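Local coordinates for probable serine protease HTRA3 (Homo sapiens, PDB 2P3W), which is probably a serine protease of the HtrA family, whose PDZ domain binds the C-terminal ends of peptides, here a phage-derived sequence, at residues G52-D57 with V87-D92. Residues are numbered along the deposited sequence; the frame is centred on the assembly and turned at random.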
# COMPACT_ATOMS: atom_id res chain seq x y z
N GLY A 52 -1.50 -15.94 0.59
CA GLY A 52 -2.78 -16.28 1.25
C GLY A 52 -3.18 -15.45 2.46
O GLY A 52 -4.19 -15.74 3.12
N ILE A 53 -2.40 -14.44 2.78
CA ILE A 53 -2.74 -13.55 3.88
C ILE A 53 -3.94 -12.68 3.47
O ILE A 53 -4.09 -12.31 2.29
CB ILE A 53 -1.50 -12.75 4.30
CG1 ILE A 53 -0.48 -13.74 4.96
CG2 ILE A 53 -1.90 -11.62 5.25
CD1 ILE A 53 0.82 -13.17 5.35
N GLN A 54 -4.81 -12.40 4.43
CA GLN A 54 -6.08 -11.70 4.20
C GLN A 54 -6.26 -10.60 5.23
O GLN A 54 -5.78 -10.71 6.36
CB GLN A 54 -7.24 -12.67 4.26
CG GLN A 54 -7.23 -13.64 3.09
CD GLN A 54 -8.18 -14.82 3.24
OE1 GLN A 54 -9.02 -14.85 4.15
NE2 GLN A 54 -8.08 -15.79 2.30
N ASP A 55 -6.98 -9.54 4.86
CA ASP A 55 -7.20 -8.50 5.86
C ASP A 55 -8.01 -9.05 7.04
O ASP A 55 -8.83 -9.97 6.91
CB ASP A 55 -7.76 -7.20 5.27
CG ASP A 55 -8.99 -7.42 4.44
OD1 ASP A 55 -9.87 -8.20 4.85
OD2 ASP A 55 -9.09 -6.76 3.39
N GLY A 56 -7.71 -8.53 8.22
CA GLY A 56 -8.28 -9.04 9.46
C GLY A 56 -7.38 -10.06 10.15
O GLY A 56 -7.60 -10.37 11.34
N ASP A 57 -6.41 -10.61 9.42
CA ASP A 57 -5.47 -11.60 9.96
C ASP A 57 -4.66 -10.94 11.06
O ASP A 57 -4.38 -9.73 11.00
CB ASP A 57 -4.54 -12.11 8.87
CG ASP A 57 -5.16 -13.17 8.00
OD1 ASP A 57 -6.31 -13.59 8.25
OD2 ASP A 57 -4.44 -13.62 7.08
N VAL A 87 -0.22 -16.93 11.87
CA VAL A 87 -1.37 -16.05 11.77
C VAL A 87 -2.57 -16.64 12.51
O VAL A 87 -2.82 -17.84 12.47
CB VAL A 87 -1.73 -15.83 10.28
CG1 VAL A 87 -3.19 -15.40 10.09
CG2 VAL A 87 -0.74 -14.86 9.59
N ARG A 88 -3.30 -15.77 13.20
CA ARG A 88 -4.59 -16.10 13.77
C ARG A 88 -5.66 -15.53 12.86
O ARG A 88 -5.68 -14.31 12.62
CB ARG A 88 -4.74 -15.45 15.14
CG ARG A 88 -3.68 -15.83 16.14
CD ARG A 88 -3.85 -17.24 16.62
NE ARG A 88 -2.74 -17.58 17.51
CZ ARG A 88 -1.65 -18.27 17.17
NH1 ARG A 88 -1.48 -18.73 15.93
NH2 ARG A 88 -0.71 -18.51 18.10
N ARG A 89 -6.56 -16.40 12.38
CA ARG A 89 -7.69 -16.00 11.55
C ARG A 89 -8.97 -16.55 12.16
O ARG A 89 -9.26 -17.71 12.00
CB ARG A 89 -7.51 -16.54 10.13
CG ARG A 89 -8.63 -16.13 9.15
CD ARG A 89 -8.39 -16.66 7.79
NE ARG A 89 -7.22 -16.02 7.17
CZ ARG A 89 -6.64 -16.45 6.05
NH1 ARG A 89 -7.08 -17.53 5.43
NH2 ARG A 89 -5.58 -15.82 5.58
N GLY A 90 -9.70 -15.73 12.89
CA GLY A 90 -10.80 -16.24 13.72
C GLY A 90 -10.30 -17.33 14.67
O GLY A 90 -9.35 -17.11 15.43
N ASN A 91 -10.92 -18.50 14.60
CA ASN A 91 -10.52 -19.64 15.42
C ASN A 91 -9.45 -20.51 14.77
O ASN A 91 -9.07 -21.54 15.32
CB ASN A 91 -11.74 -20.49 15.76
CG ASN A 91 -12.74 -19.73 16.61
OD1 ASN A 91 -12.40 -19.21 17.67
ND2 ASN A 91 -13.98 -19.63 16.12
N ASP A 92 -8.95 -20.10 13.60
CA ASP A 92 -7.94 -20.87 12.90
C ASP A 92 -6.53 -20.32 13.18
O ASP A 92 -6.34 -19.13 13.37
CB ASP A 92 -8.20 -20.87 11.39
CG ASP A 92 -9.40 -21.73 11.01
OD1 ASP A 92 -9.92 -22.49 11.86
OD2 ASP A 92 -9.82 -21.65 9.84
O HOH W 1 -5.49 -18.23 3.00
O HOH W 2 -8.12 -12.94 13.40
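Arg89 forms a salt bridge with Asp57, gripping the carboxylate side-on, Arg89 NE meeting Asp57 OD1 at 2.8 Å and NH2 meeting OD2 at 2.9 Å. Both bonds are nearly straight and use the syn lone pairs, and the two planar groups lie within 16° of each other. The arginine gets there with CG anti to the backbone N, its chain running straight until it bends at chi3 (-68°). Arg89 NH2 also donates to Gly52 O at 2.8 Å, and a water joins that same oxygen to Arg89 NH1, so contacts along the guanidinium edge fix its rotation. Asp57 OD2 takes a second bond, from Gln54 N at 2.9 Å, arriving from above the carboxylate plane; two donors on one oxygen should favour the charged form of this buried aspartate. The same loop is closed by a type II turn from Gln54 to Asp57, with Gly56 at a positive phi that suits glycine, while Gly52 ends helix 47-51 in a Schellman motif, its positive phi fitting glycine because a CB would press against the preceding carbonyl oxygen. In the PDZ fold, this contact ties the link between that helix and strand 58-62 to the end of strand 83-89, where a type II' turn leads into strand 92-103. Gln54 lays its extended side chain over one guanidinium face, OE1 3.4 Å from Arg89 CZ and the amide plane only 7° from parallel, a stack a flat polar group can make at an exposed site. Branched Val87 sets CG1 3.6 Å from Asp57 CG, and also packs against Ile59 and Phe96.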